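Local coordinates for uncharacterized protein SCO6318 (Streptomyces coelicolor A3, PDB 2QZ7) that is of unknown function but belongs to the TerD family, whose members are linked to tellurite resistance, and binds sodium ions, at residues E145-E157 with F168-F182. Numbering follows the deposited sequence.
Sequences ERVAGATAATVAE and FREAVRGFDSDPVLF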
loop_
_atom_site.group_PDB
_atom_site.type_symbol
_atom_site.label_atom_id
_atom_site.label_comp_id
_atom_site.label_asym_id
_atom_site.label_seq_id
_atom_site.Cartn_x
_atom_site.Cartn_y
_atom_site.Cartn_z
ATOM N N GLU A 145 0.637 14.072 -3.852
ATOM C CA GLU A 145 0.904 15.213 -4.706
ATOM C C GLU A 145 2.072 14.933 -5.639
ATOM O O GLU A 145 2.060 15.343 -6.796
ATOM C CB GLU A 145 1.173 16.464 -3.869
ATOM C CG GLU A 145 -0.048 16.935 -3.054
ATOM C CD GLU A 145 -0.031 16.454 -1.589
ATOM O OE1 GLU A 145 0.717 15.489 -1.246
ATOM O OE2 GLU A 145 -0.777 17.071 -0.782
ATOM N N ARG A 146 3.065 14.205 -5.137
ATOM C CA ARG A 146 4.260 13.897 -5.906
ATOM C C ARG A 146 4.013 12.900 -7.029
ATOM O O ARG A 146 4.830 12.767 -7.942
ATOM C CB ARG A 146 5.346 13.368 -4.977
ATOM C CG ARG A 146 6.128 14.484 -4.292
ATOM C CD ARG A 146 7.068 13.920 -3.240
ATOM N NE ARG A 146 6.371 13.169 -2.180
ATOM C CZ ARG A 146 6.998 12.371 -1.325
ATOM N NH1 ARG A 146 8.313 12.220 -1.419
ATOM N NH2 ARG A 146 6.333 11.745 -0.373
ATOM N N VAL A 147 2.892 12.193 -6.936
ATOM C CA VAL A 147 2.534 11.145 -7.871
ATOM C C VAL A 147 1.135 11.416 -8.455
ATOM O O VAL A 147 0.362 10.478 -8.689
ATOM C CB VAL A 147 2.656 9.689 -7.228
ATOM C CG1 VAL A 147 4.118 9.355 -6.942
ATOM C CG2 VAL A 147 1.799 9.527 -5.945
ATOM N N ALA A 148 0.835 12.701 -8.699
ATOM C CA ALA A 148 -0.469 13.149 -9.225
ATOM C C ALA A 148 -0.867 12.446 -10.521
ATOM O O ALA A 148 -2.045 12.119 -10.705
ATOM C CB ALA A 148 -0.490 14.676 -9.429
ATOM N N GLY A 149 0.114 12.210 -11.403
ATOM C CA GLY A 149 -0.125 11.526 -12.680
ATOM C C GLY A 149 -0.216 9.996 -12.659
ATOM O O GLY A 149 -0.470 9.378 -13.688
ATOM N N ALA A 150 -0.039 9.380 -11.487
ATOM C CA ALA A 150 0.058 7.925 -11.374
ATOM C C ALA A 150 -1.297 7.266 -11.164
ATOM O O ALA A 150 -2.179 7.845 -10.547
ATOM C CB ALA A 150 1.017 7.534 -10.220
ATOM N N THR A 151 -1.429 6.024 -11.631
ATOM C CA THR A 151 -2.628 5.211 -11.393
ATOM C C THR A 151 -2.495 4.402 -10.097
ATOM O O THR A 151 -3.471 3.950 -9.490
ATOM C CB THR A 151 -2.797 4.241 -12.528
ATOM O OG1 THR A 151 -1.618 3.431 -12.624
ATOM C CG2 THR A 151 -3.034 5.018 -13.863
ATOM N N ALA A 152 -1.257 4.240 -9.672
ATOM C CA ALA A 152 -0.942 3.473 -8.491
ATOM C C ALA A 152 0.381 4.007 -7.938
ATOM O O ALA A 152 1.149 4.642 -8.678
ATOM C CB ALA A 152 -0.864 1.961 -8.823
ATOM N N ALA A 153 0.633 3.778 -6.653
ATOM C CA ALA A 153 1.875 4.243 -6.000
ATOM C C ALA A 153 2.292 3.408 -4.810
ATOM O O ALA A 153 1.469 3.084 -3.956
ATOM C CB ALA A 153 1.743 5.708 -5.565
ATOM N N THR A 154 3.585 3.117 -4.690
ATOM C CA THR A 154 4.084 2.560 -3.408
ATOM C C THR A 154 4.139 3.738 -2.446
ATOM O O THR A 154 4.264 4.891 -2.909
ATOM C CB THR A 154 5.480 1.919 -3.558
ATOM O OG1 THR A 154 6.368 2.857 -4.181
ATOM C CG2 THR A 154 5.364 0.698 -4.439
ATOM N N VAL A 155 3.999 3.491 -1.134
ATOM C CA VAL A 155 4.168 4.558 -0.155
ATOM C C VAL A 155 5.253 4.227 0.905
ATOM O O VAL A 155 5.899 5.157 1.420
ATOM C CB VAL A 155 2.825 5.006 0.559
ATOM C CG1 VAL A 155 1.662 5.273 -0.468
ATOM C CG2 VAL A 155 2.411 4.024 1.580
ATOM N N ALA A 156 5.455 2.936 1.232
ATOM C CA ALA A 156 6.347 2.580 2.360
ATOM C C ALA A 156 6.996 1.225 2.160
ATOM O O ALA A 156 6.366 0.287 1.631
ATOM C CB ALA A 156 5.550 2.593 3.705
ATOM N N GLU A 157 8.232 1.111 2.629
ATOM C CA GLU A 157 8.961 -0.144 2.571
ATOM C C GLU A 157 9.353 -0.554 4.002
ATOM O O GLU A 157 9.878 0.274 4.745
ATOM C CB GLU A 157 10.247 0.042 1.732
ATOM C CG GLU A 157 11.072 -1.197 1.629
ATOM C CD GLU A 157 12.451 -0.977 1.081
ATOM O OE1 GLU A 157 13.269 -0.308 1.763
ATOM O OE2 GLU A 157 12.729 -1.511 -0.011
ATOM N N PHE A 168 11.536 1.117 8.686
ATOM C CA PHE A 168 10.660 1.766 7.746
ATOM C C PHE A 168 11.482 2.652 6.822
ATOM O O PHE A 168 12.475 3.236 7.227
ATOM C CB PHE A 168 9.598 2.582 8.512
ATOM C CG PHE A 168 9.058 3.756 7.755
ATOM C CD1 PHE A 168 8.014 3.606 6.852
ATOM C CD2 PHE A 168 9.569 5.032 7.986
ATOM C CE1 PHE A 168 7.507 4.708 6.182
ATOM C CE2 PHE A 168 9.066 6.136 7.307
ATOM C CZ PHE A 168 8.051 5.971 6.406
ATOM N N ARG A 169 11.057 2.738 5.575
ATOM C CA ARG A 169 11.542 3.777 4.689
ATOM C C ARG A 169 10.388 4.297 3.883
ATOM O O ARG A 169 9.557 3.516 3.415
ATOM C CB ARG A 169 12.684 3.293 3.795
ATOM C CG ARG A 169 13.987 3.581 4.456
ATOM C CD ARG A 169 15.146 2.983 3.795
ATOM N NE ARG A 169 15.761 3.871 2.811
ATOM C CZ ARG A 169 16.653 3.450 1.927
ATOM N NH1 ARG A 169 17.040 2.172 1.935
ATOM N NH2 ARG A 169 17.176 4.301 1.055
ATOM N N GLU A 170 10.332 5.612 3.747
ATOM C CA GLU A 170 9.404 6.239 2.848
ATOM C C GLU A 170 9.742 5.766 1.429
ATOM O O GLU A 170 10.896 5.793 1.019
ATOM C CB GLU A 170 9.508 7.752 2.942
ATOM C CG GLU A 170 8.344 8.480 2.293
ATOM C CD GLU A 170 8.604 9.957 2.127
ATOM O OE1 GLU A 170 8.514 10.443 0.974
ATOM O OE2 GLU A 170 8.930 10.625 3.131
ATOM N N ALA A 171 8.736 5.310 0.686
ATOM C CA ALA A 171 8.998 4.837 -0.661
ATOM C C ALA A 171 7.830 5.223 -1.555
ATOM O O ALA A 171 7.116 4.365 -2.102
ATOM C CB ALA A 171 9.264 3.321 -0.671
ATOM N N VAL A 172 7.627 6.531 -1.687
ATOM C CA VAL A 172 6.538 7.067 -2.516
ATOM C C VAL A 172 7.017 7.129 -3.963
ATOM O O VAL A 172 7.875 7.936 -4.308
ATOM C CB VAL A 172 6.096 8.473 -2.038
ATOM C CG1 VAL A 172 4.961 9.049 -2.940
ATOM C CG2 VAL A 172 5.664 8.427 -0.590
ATOM N N ARG A 173 6.454 6.279 -4.814
ATOM C CA ARG A 173 6.900 6.170 -6.211
ATOM C C ARG A 173 5.665 5.885 -7.051
ATOM O O ARG A 173 4.867 5.011 -6.702
ATOM C CB ARG A 173 7.916 5.022 -6.336
ATOM C CG ARG A 173 8.428 4.670 -7.763
ATOM C CD ARG A 173 9.291 3.374 -7.678
ATOM N NE ARG A 173 9.565 2.684 -8.944
ATOM C CZ ARG A 173 9.871 1.380 -9.052
ATOM N NH1 ARG A 173 9.905 0.599 -7.969
ATOM N NH2 ARG A 173 10.133 0.838 -10.251
ATOM N N GLY A 174 5.491 6.622 -8.142
ATOM C CA GLY A 174 4.320 6.435 -8.992
ATOM C C GLY A 174 4.468 5.336 -10.039
ATOM O O GLY A 174 5.568 5.073 -10.512
ATOM N N PHE A 175 3.344 4.726 -10.424
ATOM C CA PHE A 175 3.294 3.685 -11.470
ATOM C C PHE A 175 2.089 3.948 -12.379
ATOM O O PHE A 175 1.212 4.763 -12.041
ATOM C CB PHE A 175 3.068 2.329 -10.797
ATOM C CG PHE A 175 4.249 1.826 -10.016
ATOM C CD1 PHE A 175 5.027 0.785 -10.521
ATOM C CD2 PHE A 175 4.589 2.389 -8.783
ATOM C CE1 PHE A 175 6.143 0.300 -9.790
ATOM C CE2 PHE A 175 5.693 1.927 -8.041
ATOM C CZ PHE A 175 6.452 0.870 -8.538
ATOM N N ASP A 176 2.012 3.221 -13.498
ATOM C CA ASP A 176 0.986 3.497 -14.520
ATOM C C ASP A 176 0.049 2.320 -14.774
ATOM O O ASP A 176 -0.785 2.344 -15.684
ATOM C CB ASP A 176 1.663 3.890 -15.832
ATOM C CG ASP A 176 2.568 5.093 -15.685
ATOM O OD1 ASP A 176 2.099 6.177 -15.215
ATOM O OD2 ASP A 176 3.755 4.945 -16.070
ATOM N N SER A 177 0.178 1.302 -13.947
ATOM C CA SER A 177 -0.480 0.029 -14.124
ATOM C C SER A 177 -1.837 -0.046 -13.380
ATOM O O SER A 177 -2.136 0.795 -12.506
ATOM C CB SER A 177 0.484 -1.077 -13.650
ATOM O OG SER A 177 1.077 -0.764 -12.386
ATOM N N ASP A 178 -2.672 -1.012 -13.760
ATOM C CA ASP A 178 -3.886 -1.307 -12.985
ATOM C C ASP A 178 -3.526 -2.084 -11.717
ATOM O O ASP A 178 -2.377 -2.463 -11.553
ATOM C CB ASP A 178 -4.984 -2.005 -13.825
ATOM C CG ASP A 178 -4.648 -3.439 -14.222
ATOM O OD1 ASP A 178 -3.742 -4.075 -13.657
ATOM O OD2 ASP A 178 -5.355 -3.945 -15.140
ATOM N N PRO A 179 -4.494 -2.251 -10.785
ATOM C CA PRO A 179 -4.155 -2.887 -9.495
ATOM C C PRO A 179 -3.445 -4.238 -9.585
ATOM O O PRO A 179 -2.509 -4.474 -8.825
ATOM C CB PRO A 179 -5.520 -3.026 -8.803
ATOM C CG PRO A 179 -6.325 -1.842 -9.335
ATOM C CD PRO A 179 -5.910 -1.808 -10.830
ATOM N N VAL A 180 -3.884 -5.124 -10.469
ATOM C CA VAL A 180 -3.317 -6.478 -10.541
ATOM C C VAL A 180 -1.859 -6.419 -11.099
ATOM O O VAL A 180 -0.923 -7.035 -10.565
ATOM C CB VAL A 180 -4.177 -7.424 -11.433
ATOM C CG1 VAL A 180 -3.540 -8.825 -11.460
ATOM C CG2 VAL A 180 -5.647 -7.532 -10.895
ATOM N N LEU A 181 -1.685 -5.655 -12.174
ATOM C CA LEU A 181 -0.349 -5.471 -12.728
ATOM C C LEU A 181 0.606 -4.783 -11.728
ATOM O O LEU A 181 1.795 -5.184 -11.598
ATOM C CB LEU A 181 -0.408 -4.724 -14.057
ATOM C CG LEU A 181 0.917 -4.708 -14.826
ATOM C CD1 LEU A 181 1.439 -6.174 -15.120
ATOM C CD2 LEU A 181 0.836 -3.907 -16.126
ATOM N N PHE A 182 0.098 -3.762 -11.031
ATOM C CA PHE A 182 0.866 -3.016 -10.003
ATOM C C PHE A 182 1.464 -3.962 -8.979
ATOM O O PHE A 182 2.650 -3.859 -8.629
ATOM C CB PHE A 182 -0.052 -2.010 -9.295
ATOM C CG PHE A 182 0.568 -1.291 -8.124
ATOM C CD1 PHE A 182 1.720 -0.502 -8.289
ATOM C CD2 PHE A 182 -0.006 -1.405 -6.854
ATOM C CE1 PHE A 182 2.265 0.187 -7.210
ATOM C CE2 PHE A 182 0.505 -0.712 -5.773
ATOM C CZ PHE A 182 1.646 0.109 -5.942
#
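Thr154 and Thr151 each set OG1 between backbone N and carbonyl carbon (chi1 52° and 58°), which aims both hydroxyls at carbonyls of the 168-182 segment. Thr154 OG1 donates to Ala171 O at 2.7 Å, beside the bulge where the register slips by one between Thr154 and Ala156. Thr151 OG1 donates to Ser177 O at 2.7 Å and ties the residue just before the strand to the connection leading into helix 179-185. The antiparallel hairpin ladder runs from Ala152 and Phe175, where Phe175 N bonds Ala152 O, to Glu157 and Arg169, which exchange two backbone bonds. Where Thr151 and Ala152 both face Phe175, a classic bulge forms; Phe175 O takes Thr151 N nearly head-on at 3.0 Å and Ala152 N only weakly. On the face with Thr154, Ala152 CB sits over the Phe182 ring, 3.7 Å from its centroid, a CH-pi contact, while Thr154 CG2 lies 3.8 Å from Phe175 CE2. Ile47 and Ala112 also touch Phe182, so the first helical turn is packed against the sheet. On the other face Val147 CG1 comes within 3.3 Å of Gly174 N. Arg146, bent at chi3, reaches Glu170 end-on: NH1 and NH2 both grip OE1, at 3.0 and 2.9 Å, with OE1 in the guanidinium plane and the carboxylate turned 83° from it. Val172 lies against one guanidinium face. Asp142 also bridges Arg146, so two carboxylates share one cation, which would probably help keep both ionised and tie the chain at Arg146 to the edge strand of the sheet.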